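Local coordinates for protein quinoline 2-oxidoreductase large subunit (Pseudomonas putida, PDB 1T3Q) that carries the molybdenum–pterin cytosine dinucleotide cofactor of a molybdenum hydroxylase and probably catalyses the oxidation of quinoline at carbon 2, at residues P69-V74 / V119-R124; F228-V233 / H242-R247; A342-V347 / N415-T420; R452-G457 / E647-T652; G558-I563 / A626-D631. One frame throughout, in Å; residues are numbered along the deposited sequence.

Interaction 1: residues P69-V74 / V119-R124; sequences PGVELV and VVASSR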
# COMPACT_ATOMS: atom_id res chain seq x y z
N PRO B 69 31.20 0.92 2.54
CA PRO B 69 30.08 1.65 3.14
C PRO B 69 28.81 1.55 2.29
O PRO B 69 28.86 1.60 1.07
CB PRO B 69 30.61 3.08 3.26
CG PRO B 69 31.75 3.13 2.29
CD PRO B 69 32.39 1.79 2.42
N GLY B 70 27.67 1.41 2.97
CA GLY B 70 26.41 1.30 2.28
C GLY B 70 25.98 -0.15 2.08
O GLY B 70 24.80 -0.42 1.85
N VAL B 71 26.93 -1.07 2.18
CA VAL B 71 26.62 -2.49 2.01
C VAL B 71 26.11 -3.08 3.32
O VAL B 71 26.71 -2.88 4.38
CB VAL B 71 27.86 -3.28 1.57
CG1 VAL B 71 27.51 -4.77 1.49
CG2 VAL B 71 28.33 -2.78 0.21
N GLU B 72 25.01 -3.82 3.24
CA GLU B 72 24.41 -4.42 4.41
C GLU B 72 24.57 -5.93 4.44
O GLU B 72 24.46 -6.55 5.50
CB GLU B 72 22.92 -4.08 4.45
CG GLU B 72 22.64 -2.59 4.57
CD GLU B 72 23.06 -2.04 5.92
OE1 GLU B 72 23.39 -0.84 5.98
OE2 GLU B 72 23.04 -2.79 6.91
N LEU B 73 24.85 -6.53 3.30
CA LEU B 73 24.95 -7.98 3.25
C LEU B 73 25.52 -8.50 1.94
O LEU B 73 25.30 -7.92 0.88
CB LEU B 73 23.56 -8.58 3.49
CG LEU B 73 23.27 -10.08 3.37
CD1 LEU B 73 21.90 -10.36 3.96
CD2 LEU B 73 23.33 -10.53 1.92
N VAL B 74 26.26 -9.60 2.03
CA VAL B 74 26.81 -10.25 0.85
C VAL B 74 26.69 -11.76 1.08
O VAL B 74 27.22 -12.28 2.06
CB VAL B 74 28.29 -9.89 0.62
CG1 VAL B 74 28.81 -10.62 -0.61
CG2 VAL B 74 28.45 -8.39 0.45
N VAL B 119 24.69 -8.98 -3.45
CA VAL B 119 25.02 -7.92 -2.53
C VAL B 119 23.79 -7.04 -2.32
O VAL B 119 23.11 -6.68 -3.28
CB VAL B 119 26.15 -7.02 -3.08
CG1 VAL B 119 26.40 -5.86 -2.12
CG2 VAL B 119 27.43 -7.84 -3.29
N VAL B 120 23.50 -6.73 -1.07
CA VAL B 120 22.38 -5.85 -0.75
C VAL B 120 23.01 -4.58 -0.18
O VAL B 120 23.82 -4.64 0.75
CB VAL B 120 21.43 -6.47 0.28
CG1 VAL B 120 20.37 -5.46 0.69
CG2 VAL B 120 20.77 -7.71 -0.32
N ALA B 121 22.66 -3.43 -0.75
CA ALA B 121 23.23 -2.17 -0.29
C ALA B 121 22.21 -1.02 -0.34
O ALA B 121 21.08 -1.20 -0.79
CB ALA B 121 24.46 -1.82 -1.14
N SER B 122 22.64 0.15 0.12
CA SER B 122 21.79 1.34 0.17
C SER B 122 21.29 1.81 -1.19
O SER B 122 20.27 2.50 -1.28
CB SER B 122 22.54 2.48 0.86
OG SER B 122 23.73 2.77 0.15
N SER B 123 22.01 1.45 -2.25
CA SER B 123 21.61 1.82 -3.60
C SER B 123 22.09 0.74 -4.55
O SER B 123 23.00 -0.03 -4.22
CB SER B 123 22.24 3.16 -4.01
OG SER B 123 23.59 2.99 -4.40
N ARG B 124 21.48 0.67 -5.73
CA ARG B 124 21.87 -0.32 -6.73
C ARG B 124 23.30 -0.06 -7.19
O ARG B 124 24.08 -0.99 -7.39
CB ARG B 124 20.90 -0.26 -7.92
CG ARG B 124 21.35 -1.02 -9.15
CD ARG B 124 21.39 -2.52 -8.94
NE ARG B 124 21.80 -3.18 -10.18
CZ ARG B 124 21.21 -4.25 -10.70
NH1 ARG B 124 20.18 -4.82 -10.09
NH2 ARG B 124 21.64 -4.75 -11.85
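Glu72, Leu73 and Val120 meet through flat peptide groups rather than rings. The Val120 carbonyl accepts twice: Glu72 N lies 2.9 Å from Val120 O, and Leu73 N adds a weak second bond to the same oxygen at 3.3 Å. Two residues facing one make a classic beta bulge, which shifts the antiparallel register by one. In return Val120 N bonds to Leu73 O (2.9 Å), and at the Gly70 end, beyond the bulge, Ser122 N reaches Gly70 O at 2.8 Å. Gly70 has a positive phi, and a CB there would run into Ser122 OG.

Val119 divides its methyls between two valines on the same sheet face. CG1, anti to the backbone N (chi1 176°), meets Val71 CG1 at 3.9 Å with the side chains at about a right angle; CG2 meets Val74 CG2, also at 3.9 Å, side by side.

Both strands lie in the a/b hammerhead domain of the xanthine dehydrogenase family. Helix 124-131 covers the Val71, Val119 and Ala121 face through Ala130, Ala127 and Ile126. Leu271 and Leu275 of helix 263-275 pack on Leu73 and Val120 across the other face. Strand 71-76 is outermost in its sheet within the chain, and strand 115-121 pairs next with strand 43-49.

Interaction 2: residues F228-V233 / H242-R247; sequences FVRTMV and HLIEVR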
# COMPACT_ATOMS: atom_id res chain seq x y z
N PHE B 228 0.90 -18.98 -8.20
CA PHE B 228 1.97 -19.95 -8.38
C PHE B 228 3.21 -19.52 -7.60
O PHE B 228 3.82 -20.31 -6.88
CB PHE B 228 2.29 -20.07 -9.87
CG PHE B 228 3.61 -20.72 -10.17
CD1 PHE B 228 3.78 -22.09 -10.01
CD2 PHE B 228 4.67 -19.97 -10.65
CE1 PHE B 228 5.00 -22.70 -10.33
CE2 PHE B 228 5.89 -20.56 -10.97
CZ PHE B 228 6.06 -21.94 -10.81
N VAL B 229 3.58 -18.25 -7.74
CA VAL B 229 4.75 -17.73 -7.04
C VAL B 229 4.58 -17.84 -5.52
O VAL B 229 5.50 -18.27 -4.82
CB VAL B 229 5.02 -16.26 -7.43
CG1 VAL B 229 6.16 -15.68 -6.59
CG2 VAL B 229 5.37 -16.18 -8.90
N ARG B 230 3.41 -17.46 -5.03
CA ARG B 230 3.13 -17.52 -3.60
C ARG B 230 3.33 -18.94 -3.06
O ARG B 230 4.02 -19.14 -2.05
CB ARG B 230 1.70 -17.06 -3.31
CG ARG B 230 1.25 -17.25 -1.86
CD ARG B 230 -0.15 -16.71 -1.67
NE ARG B 230 -0.70 -16.93 -0.33
CZ ARG B 230 -1.69 -17.78 -0.05
NH1 ARG B 230 -2.13 -17.90 1.19
NH2 ARG B 230 -2.23 -18.50 -1.02
N THR B 231 2.74 -19.92 -3.73
CA THR B 231 2.85 -21.31 -3.30
C THR B 231 4.29 -21.82 -3.38
O THR B 231 4.73 -22.55 -2.49
CB THR B 231 1.96 -22.23 -4.17
OG1 THR B 231 0.61 -21.74 -4.15
CG2 THR B 231 1.97 -23.65 -3.62
N MET B 232 5.02 -21.44 -4.42
CA MET B 232 6.40 -21.90 -4.56
C MET B 232 7.34 -21.26 -3.55
O MET B 232 8.29 -21.90 -3.08
CB MET B 232 6.92 -21.67 -5.99
CG MET B 232 6.16 -22.45 -7.06
SD MET B 232 5.98 -24.23 -6.70
CE MET B 232 4.35 -24.23 -6.09
N VAL B 233 7.11 -19.99 -3.21
CA VAL B 233 7.95 -19.34 -2.22
C VAL B 233 7.74 -20.07 -0.89
O VAL B 233 8.69 -20.34 -0.16
CB VAL B 233 7.58 -17.85 -2.03
CG1 VAL B 233 8.29 -17.29 -0.81
CG2 VAL B 233 7.99 -17.07 -3.27
N HIS B 242 -0.01 -19.08 4.24
CA HIS B 242 -0.99 -18.07 4.59
C HIS B 242 -0.35 -16.77 5.05
O HIS B 242 -1.02 -15.74 5.12
CB HIS B 242 -1.93 -18.61 5.68
CG HIS B 242 -1.22 -19.04 6.93
ND1 HIS B 242 -1.58 -18.59 8.18
CD2 HIS B 242 -0.21 -19.91 7.12
CE1 HIS B 242 -0.82 -19.17 9.09
NE2 HIS B 242 0.02 -19.98 8.47
N LEU B 243 0.94 -16.81 5.37
CA LEU B 243 1.65 -15.62 5.82
C LEU B 243 2.35 -14.93 4.65
O LEU B 243 3.21 -14.08 4.84
CB LEU B 243 2.68 -15.99 6.89
CG LEU B 243 2.09 -16.63 8.15
CD1 LEU B 243 3.19 -16.93 9.16
CD2 LEU B 243 1.06 -15.70 8.75
N ILE B 244 1.98 -15.32 3.43
CA ILE B 244 2.58 -14.73 2.24
C ILE B 244 1.53 -14.14 1.31
O ILE B 244 0.49 -14.75 1.05
CB ILE B 244 3.34 -15.78 1.41
CG1 ILE B 244 4.43 -16.45 2.24
CG2 ILE B 244 3.96 -15.10 0.18
CD1 ILE B 244 5.18 -17.55 1.48
N GLU B 245 1.80 -12.93 0.83
CA GLU B 245 0.92 -12.30 -0.14
C GLU B 245 1.78 -11.86 -1.30
O GLU B 245 2.84 -11.25 -1.11
CB GLU B 245 0.21 -11.06 0.42
CG GLU B 245 -0.63 -10.37 -0.66
CD GLU B 245 -1.21 -9.03 -0.24
OE1 GLU B 245 -1.96 -8.43 -1.04
OE2 GLU B 245 -0.92 -8.57 0.88
N VAL B 246 1.35 -12.18 -2.51
CA VAL B 246 2.08 -11.77 -3.69
C VAL B 246 1.23 -10.69 -4.36
O VAL B 246 0.02 -10.86 -4.49
CB VAL B 246 2.29 -12.94 -4.66
CG1 VAL B 246 2.77 -12.43 -6.01
CG2 VAL B 246 3.33 -13.91 -4.06
N ARG B 247 1.85 -9.59 -4.74
CA ARG B 247 1.14 -8.49 -5.40
C ARG B 247 1.75 -8.28 -6.77
O ARG B 247 2.95 -8.40 -6.95
CB ARG B 247 1.25 -7.21 -4.58
CG ARG B 247 0.48 -7.26 -3.27
CD ARG B 247 0.58 -5.97 -2.48
NE ARG B 247 -0.06 -6.13 -1.18
CZ ARG B 247 -0.00 -5.25 -0.18
NH1 ARG B 247 -0.62 -5.51 0.96
NH2 ARG B 247 0.68 -4.13 -0.33
O HOH W 1 -2.97 -15.83 3.36
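Val229 opens the contact on the helix, its CG1 lying 4.2 Å from Val246 CG2 with the two side chains at about a right angle. Arg230, next along, does most of the work. Its CB rests on Val246 CG2 at 3.6 Å, and its chain, with CG anti to the backbone N (chi1 173°), runs out extended past Ile244. There Arg230 NE donates to Ile244 O at 2.8 Å; the oxygen sits in the guanidinium plane, while the N-H arrives 32° out of the carbonyl plane. Further out, Arg230 NH1 holds a weak bond to a water that donates to His242 O at 2.6 Å. The same NH1 forms a salt bridge with Asp492 of the second subunit, so the guanidinium also ties this contact to the second copy of the large subunit. One turn on from Val229, Val233 CG1 touches Ile244 CD1 at 3.9 Å.

Ile244 and Val246 point toward the helix, while Glu245 between them points away from it.

Helix 226-237 links strand 216-221 to its parallel neighbour 244-247, and the contact is the packing of helix against second strand in a beta-alpha-beta crossover.

Interaction 3: residues A342-V347 / N415-T420; sequences AVILGV and NRLGQT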
# COMPACT_ATOMS: atom_id res chain seq x y z
N ALA B 342 3.43 -32.81 -29.93
CA ALA B 342 2.06 -33.23 -29.66
C ALA B 342 1.08 -32.65 -30.68
O ALA B 342 0.08 -33.28 -31.00
CB ALA B 342 1.65 -32.81 -28.25
N VAL B 343 1.38 -31.46 -31.19
CA VAL B 343 0.50 -30.82 -32.17
C VAL B 343 1.15 -30.68 -33.54
O VAL B 343 0.76 -29.82 -34.34
CB VAL B 343 0.07 -29.41 -31.69
CG1 VAL B 343 -0.67 -29.51 -30.36
CG2 VAL B 343 1.28 -28.52 -31.56
N ILE B 344 2.14 -31.52 -33.82
CA ILE B 344 2.88 -31.46 -35.08
C ILE B 344 2.03 -31.64 -36.36
O ILE B 344 2.42 -31.17 -37.43
CB ILE B 344 4.04 -32.50 -35.08
CG1 ILE B 344 5.08 -32.12 -36.13
CG2 ILE B 344 3.50 -33.90 -35.37
CD1 ILE B 344 5.91 -30.90 -35.75
N LEU B 345 0.89 -32.31 -36.25
CA LEU B 345 0.04 -32.52 -37.43
C LEU B 345 -0.84 -31.31 -37.69
O LEU B 345 -1.44 -31.18 -38.76
CB LEU B 345 -0.85 -33.76 -37.24
CG LEU B 345 -0.09 -35.07 -37.05
CD1 LEU B 345 -1.07 -36.22 -36.93
CD2 LEU B 345 0.85 -35.28 -38.23
N GLY B 346 -0.91 -30.44 -36.70
CA GLY B 346 -1.71 -29.25 -36.83
C GLY B 346 -3.13 -29.49 -37.32
O GLY B 346 -3.91 -30.24 -36.73
N VAL B 347 -3.44 -28.85 -38.44
CA VAL B 347 -4.77 -28.88 -39.04
C VAL B 347 -4.98 -29.97 -40.10
O VAL B 347 -6.07 -30.09 -40.68
CB VAL B 347 -5.01 -27.48 -39.64
CG1 VAL B 347 -5.14 -27.53 -41.14
CG2 VAL B 347 -6.17 -26.83 -38.98
N ASN B 415 -7.10 -37.12 -35.06
CA ASN B 415 -5.94 -37.44 -35.88
C ASN B 415 -5.05 -38.51 -35.28
O ASN B 415 -5.30 -38.99 -34.17
CB ASN B 415 -5.12 -36.17 -36.20
CG ASN B 415 -4.43 -35.58 -34.97
OD1 ASN B 415 -4.17 -36.28 -33.99
ND2 ASN B 415 -4.12 -34.29 -35.04
N ARG B 416 -4.02 -38.88 -36.02
CA ARG B 416 -3.09 -39.92 -35.59
C ARG B 416 -2.46 -39.70 -34.21
O ARG B 416 -2.14 -40.67 -33.52
CB ARG B 416 -1.98 -40.08 -36.63
CG ARG B 416 -0.90 -41.08 -36.25
CD ARG B 416 -1.41 -42.52 -36.26
NE ARG B 416 -0.37 -43.46 -35.85
CZ ARG B 416 0.02 -43.64 -34.59
NH1 ARG B 416 0.99 -44.51 -34.32
NH2 ARG B 416 -0.56 -42.97 -33.61
N LEU B 417 -2.29 -38.45 -33.81
CA LEU B 417 -1.68 -38.16 -32.52
C LEU B 417 -2.69 -37.93 -31.39
O LEU B 417 -2.34 -37.41 -30.33
CB LEU B 417 -0.74 -36.96 -32.64
CG LEU B 417 0.46 -37.19 -33.58
CD1 LEU B 417 1.35 -35.97 -33.58
CD2 LEU B 417 1.25 -38.41 -33.13
N GLY B 418 -3.93 -38.32 -31.63
CA GLY B 418 -4.95 -38.20 -30.61
C GLY B 418 -5.61 -36.85 -30.37
O GLY B 418 -6.22 -36.66 -29.32
N GLN B 419 -5.48 -35.91 -31.30
CA GLN B 419 -6.13 -34.62 -31.10
C GLN B 419 -7.46 -34.67 -31.84
O GLN B 419 -7.51 -34.97 -33.03
CB GLN B 419 -5.29 -33.46 -31.64
CG GLN B 419 -5.89 -32.09 -31.28
CD GLN B 419 -5.13 -30.91 -31.87
OE1 GLN B 419 -5.11 -30.71 -33.09
NE2 GLN B 419 -4.52 -30.11 -31.01
N THR B 420 -8.54 -34.39 -31.13
CA THR B 420 -9.86 -34.41 -31.74
C THR B 420 -10.31 -33.00 -32.12
O THR B 420 -10.38 -32.11 -31.28
CB THR B 420 -10.91 -35.03 -30.78
OG1 THR B 420 -10.51 -36.36 -30.43
CG2 THR B 420 -12.28 -35.08 -31.45
O HOH W 2 -0.68 -35.46 -29.51
O HOH W 3 -4.69 -32.85 -37.38
O HOH W 4 -2.91 -31.36 -34.41
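Asn415 lies against Leu345, its CG 3.9 Å from Leu345 CD1, and works in two directions. Its OD1 turns back into its own segment and accepts Gln419 N at 3.0 Å from well above the carbonyl plane, with a weak second bond from Leu417 N. Asn415 ND2 donates to a water 2.8 Å away that in turn donates to Gly346 O. An alanine here would probably leave Gln419 N without its acceptor, break that water link to Gly346 and leave the turn with fewer bonds.

Arg416 offers only its CB to Leu345 CD1; its NE is engaged in a salt bridge with Asp174. Leu417 carries the apolar packing. Its CG meets Leu345 CD1 at 3.8 Å, and its CD1 presses on Ile344 CG2 at 3.5 Å, tighter than usual for two methyls. One water lies 2.7 Å from Leu417 O and equally far from Ala342 O. Gln419 runs out extended, and its OE1 accepts from a water (2.6 Å) that also donates to Gly346 O. Asn464 also binds that OE1.

The two type I turns, 343-346 and 415-418, thus meet through leucines and waters. Val353 of strand 352-360 packs on Leu345 and Leu417, Ala172 of strand 172-173 backs Leu417, and Val466 of strand 454-467 touches Gln419.

Interaction 4: residues R452-G457 / E647-T652; sequences RGKYLG and EIDAST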
# COMPACT_ATOMS: atom_id res chain seq x y z
N ARG B 452 13.85 -5.95 -61.57
CA ARG B 452 14.45 -4.91 -60.73
C ARG B 452 15.45 -5.50 -59.75
O ARG B 452 15.87 -4.83 -58.80
CB ARG B 452 13.36 -4.16 -59.96
N GLY B 453 15.83 -6.76 -59.97
CA GLY B 453 16.78 -7.40 -59.08
C GLY B 453 16.23 -7.64 -57.69
O GLY B 453 16.97 -7.58 -56.70
N LYS B 454 14.93 -7.92 -57.61
CA LYS B 454 14.27 -8.18 -56.33
C LYS B 454 13.59 -9.54 -56.36
O LYS B 454 12.91 -9.88 -57.33
CB LYS B 454 13.22 -7.10 -56.05
CG LYS B 454 13.76 -5.67 -56.03
CD LYS B 454 14.61 -5.41 -54.80
CE LYS B 454 14.95 -3.93 -54.69
NZ LYS B 454 15.65 -3.63 -53.41
N TYR B 455 13.78 -10.32 -55.30
CA TYR B 455 13.17 -11.64 -55.20
C TYR B 455 11.94 -11.53 -54.31
O TYR B 455 12.06 -11.33 -53.10
CB TYR B 455 14.16 -12.63 -54.60
CG TYR B 455 15.44 -12.81 -55.40
CD1 TYR B 455 16.64 -13.10 -54.76
CD2 TYR B 455 15.43 -12.72 -56.79
CE1 TYR B 455 17.82 -13.30 -55.49
CE2 TYR B 455 16.60 -12.92 -57.53
CZ TYR B 455 17.78 -13.21 -56.87
OH TYR B 455 18.93 -13.40 -57.60
N LEU B 456 10.75 -11.65 -54.90
CA LEU B 456 9.52 -11.55 -54.13
C LEU B 456 9.01 -12.95 -53.82
O LEU B 456 9.06 -13.83 -54.68
CB LEU B 456 8.48 -10.76 -54.92
CG LEU B 456 7.43 -9.98 -54.12
CD1 LEU B 456 8.11 -8.88 -53.31
CD2 LEU B 456 6.41 -9.38 -55.08
N GLY B 457 8.51 -13.15 -52.61
CA GLY B 457 8.02 -14.46 -52.24
C GLY B 457 6.78 -14.42 -51.36
O GLY B 457 6.64 -13.53 -50.51
N GLU B 647 10.34 -9.28 -49.76
CA GLU B 647 11.12 -8.85 -50.91
C GLU B 647 12.59 -8.92 -50.51
O GLU B 647 12.99 -8.32 -49.52
CB GLU B 647 10.77 -7.41 -51.30
CG GLU B 647 11.70 -6.83 -52.36
CD GLU B 647 11.49 -5.35 -52.57
OE1 GLU B 647 10.50 -4.98 -53.24
OE2 GLU B 647 12.31 -4.55 -52.07
N ILE B 648 13.37 -9.64 -51.30
CA ILE B 648 14.79 -9.79 -51.03
C ILE B 648 15.59 -9.12 -52.15
O ILE B 648 15.35 -9.39 -53.33
CB ILE B 648 15.20 -11.27 -50.97
CG1 ILE B 648 14.42 -11.98 -49.86
CG2 ILE B 648 16.70 -11.39 -50.74
CD1 ILE B 648 14.63 -13.48 -49.84
N ASP B 649 16.53 -8.26 -51.79
CA ASP B 649 17.37 -7.58 -52.78
C ASP B 649 18.42 -8.57 -53.26
O ASP B 649 19.18 -9.10 -52.46
CB ASP B 649 18.05 -6.36 -52.15
CG ASP B 649 18.77 -5.51 -53.17
OD1 ASP B 649 18.10 -4.71 -53.86
OD2 ASP B 649 20.00 -5.64 -53.30
N ALA B 650 18.48 -8.81 -54.57
CA ALA B 650 19.44 -9.76 -55.12
C ALA B 650 20.90 -9.39 -54.92
O ALA B 650 21.77 -10.26 -54.92
CB ALA B 650 19.16 -9.97 -56.61
N SER B 651 21.18 -8.10 -54.75
CA SER B 651 22.57 -7.66 -54.57
C SER B 651 23.01 -7.46 -53.12
O SER B 651 24.16 -7.74 -52.79
CB SER B 651 22.80 -6.35 -55.34
OG SER B 651 22.71 -6.56 -56.73
N THR B 652 22.11 -6.99 -52.27
CA THR B 652 22.47 -6.74 -50.88
C THR B 652 21.90 -7.77 -49.90
O THR B 652 22.29 -7.79 -48.73
CB THR B 652 22.01 -5.34 -50.45
OG1 THR B 652 20.58 -5.29 -50.45
CG2 THR B 652 22.56 -4.29 -51.41
O HOH W 5 18.92 -5.51 -56.58
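Lys454 NZ and Asp649 OD1 form a salt bridge of 2.7 Å, with the ammonium on the anti side of that oxygen and 15° out of the carboxylate plane. The lysine chain bends at chi2 (-71°), which sends CD over toward the partner strand. Glu647 OE2 is a second, long partner of Lys454 NZ at 3.7 Å and makes its own salt bridge to Arg656. Asp649 has its other oxygen occupied too: OD2 uses its anti lone pair to take Thr652 N at 2.7 Å, an Asx motif that would help fix the carboxylate's rotation. A water donates to both Asp649 OD1 and Gly453 O.

The backbone pairing is antiparallel. Tyr455 N bonds to Ile648 O at 2.7 Å, Ile648 N returns the bond to Tyr455 O, and Ala650 N closes the end on Gly453 O at 2.9 Å.

Among the apolar contacts, Ala650 CB sits over one face of the Tyr455 ring as a CH-pi contact, 4.0 Å from the centroid. On the Lys454 face, Leu456 CD1 touches Glu647 CB at 3.6 Å.

Both segments lie in the molybdopterin cofactor-binding domain. Gly453, at positive phi, is the C-prime residue of the Schellman motif ending helix 439-450, whose Ala449 and Phe442 pack on Lys454 and Leu456. Helix 744-761 covers the other face, with Leu761 on Tyr455 and Ile648. Strand 454-467 is outermost in this sheet within the chain; strand 636-649 continues it to strand 655-665.

Interaction 5: residues G558-I563 / A626-D631; sequences GRAASI and ATATYD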
# COMPACT_ATOMS: atom_id res chain seq x y z
N GLY B 558 -17.69 -16.40 -15.00
CA GLY B 558 -19.02 -16.87 -15.37
C GLY B 558 -19.66 -17.65 -14.23
O GLY B 558 -20.76 -17.33 -13.80
N ARG B 559 -18.95 -18.66 -13.74
CA ARG B 559 -19.45 -19.48 -12.64
C ARG B 559 -19.75 -18.68 -11.38
O ARG B 559 -20.81 -18.82 -10.79
CB ARG B 559 -18.43 -20.57 -12.28
CG ARG B 559 -18.33 -21.75 -13.24
CD ARG B 559 -17.80 -22.97 -12.48
NE ARG B 559 -18.73 -23.35 -11.41
CZ ARG B 559 -18.40 -23.97 -10.28
NH1 ARG B 559 -19.34 -24.27 -9.40
NH2 ARG B 559 -17.14 -24.29 -10.02
N ALA B 560 -18.80 -17.85 -10.96
CA ALA B 560 -18.98 -17.05 -9.75
C ALA B 560 -20.14 -16.08 -9.90
O ALA B 560 -20.97 -15.94 -9.00
CB ALA B 560 -17.69 -16.30 -9.42
N ALA B 561 -20.21 -15.41 -11.05
CA ALA B 561 -21.28 -14.45 -11.30
C ALA B 561 -22.64 -15.16 -11.35
O ALA B 561 -23.65 -14.61 -10.92
CB ALA B 561 -21.03 -13.72 -12.61
N SER B 562 -22.64 -16.38 -11.87
CA SER B 562 -23.88 -17.16 -11.97
C SER B 562 -24.46 -17.46 -10.59
O SER B 562 -25.67 -17.38 -10.39
CB SER B 562 -23.63 -18.47 -12.71
OG SER B 562 -24.80 -19.26 -12.75
N ILE B 563 -23.60 -17.80 -9.64
CA ILE B 563 -24.05 -18.10 -8.30
C ILE B 563 -24.82 -16.94 -7.69
O ILE B 563 -25.92 -17.13 -7.15
CB ILE B 563 -22.88 -18.46 -7.37
CG1 ILE B 563 -22.20 -19.74 -7.86
CG2 ILE B 563 -23.38 -18.62 -5.93
CD1 ILE B 563 -20.92 -20.06 -7.14
N ALA B 626 -19.61 -14.60 -4.31
CA ALA B 626 -19.31 -16.02 -4.46
C ALA B 626 -18.02 -16.25 -5.23
O ALA B 626 -17.57 -15.40 -5.99
CB ALA B 626 -20.47 -16.73 -5.16
N THR B 627 -17.45 -17.44 -5.04
CA THR B 627 -16.20 -17.82 -5.68
C THR B 627 -16.37 -19.19 -6.35
O THR B 627 -17.07 -20.06 -5.83
CB THR B 627 -15.06 -17.89 -4.64
OG1 THR B 627 -14.93 -16.61 -4.01
CG2 THR B 627 -13.74 -18.28 -5.29
N ALA B 628 -15.73 -19.37 -7.49
CA ALA B 628 -15.81 -20.63 -8.21
C ALA B 628 -14.62 -20.83 -9.12
O ALA B 628 -14.15 -19.89 -9.76
CB ALA B 628 -17.11 -20.68 -9.02
N THR B 629 -14.13 -22.06 -9.18
CA THR B 629 -13.03 -22.36 -10.07
C THR B 629 -13.62 -22.89 -11.37
O THR B 629 -14.75 -23.41 -11.38
CB THR B 629 -12.08 -23.42 -9.48
OG1 THR B 629 -10.99 -23.61 -10.38
CG2 THR B 629 -12.82 -24.74 -9.28
N TYR B 630 -12.88 -22.76 -12.46
CA TYR B 630 -13.33 -23.24 -13.75
C TYR B 630 -12.18 -23.90 -14.50
O TYR B 630 -11.03 -23.47 -14.41
CB TYR B 630 -13.92 -22.09 -14.58
CG TYR B 630 -14.05 -22.38 -16.06
CD1 TYR B 630 -13.02 -22.05 -16.94
CD2 TYR B 630 -15.21 -22.95 -16.59
CE1 TYR B 630 -13.14 -22.27 -18.31
CE2 TYR B 630 -15.34 -23.17 -17.96
CZ TYR B 630 -14.30 -22.83 -18.81
OH TYR B 630 -14.43 -23.01 -20.17
N ASP B 631 -12.51 -24.95 -15.24
CA ASP B 631 -11.54 -25.70 -16.01
C ASP B 631 -12.34 -26.31 -17.17
O ASP B 631 -13.29 -27.05 -16.95
CB ASP B 631 -10.96 -26.80 -15.10
CG ASP B 631 -9.75 -27.50 -15.71
OD1 ASP B 631 -9.13 -26.95 -16.64
OD2 ASP B 631 -9.42 -28.61 -15.23
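Arg559 and Thr629 supply the polar link between helix and strand, both in the molybdopterin cofactor-binding domain. Arg559 NH2 donates to Thr629 O at 2.9 Å with an N-H...O angle of 160°, and the donor lies in the carbonyl plane while the oxygen lies in the guanidinium plane, so the two flat groups meet edge on. The bend at chi3 (62°) swings NE back from an extended course. The other nitrogens have partners of their own: NE pairs with Glu5, and NH1 forms a salt bridge with Asp621 of the second subunit.

Next comes packing on the guanidinium face. Ala628 CB stands 3.6 Å above the guanidinium plane of Arg559, over its centre, and the same methyl also meets Arg559 CB at 3.5 Å. A leucine in place of Arg559 would probably leave Thr629 O without this donor and the carboxylates of Glu5 and of Asp621 in the second subunit without their mate.

The remaining contacts are van der Waals packing. Ile563 sets CG2 against Ala626 CB at 3.6 Å, its CD1 also near the same methyl and, farther off, Ala628 CB. Ala560 CB lies 3.5 Å from Ala626 O, and Ala560 CA comes within 5.0 Å of Thr627 CA. With only methyls at Ala560, Ala626 and Ala628, helix 549-576 can lie close on strand 625-629.

The buried positive charge is probably stabilised by the carbonyl of Thr629 and the carboxylates of Glu5 and of Asp621 in the second subunit, and it joins helix, strand and subunit interface in one polar cluster.

Interactions 1 and 2 belong to the two outermost strands, within this chain, of one mixed sheet, though one lies in the hammerhead domain and the other in a cofactor-binding domain: the first is strand pairing with a bulge, only partly buried, the second a buried helix-on-strand packing. Interaction 5 repeats that helix-on-strand plan in another sheet, and in both an arginine bonds a strand carbonyl and reaches an aspartate of the second subunit. Interaction 4 is again partly buried strand pairing, but crossed by a charge network, unlike the apolar faces of interaction 1. Interaction 3 stands apart as buried loop against loop, joined by waters; it touches strand 454-467, which interaction 4 also uses.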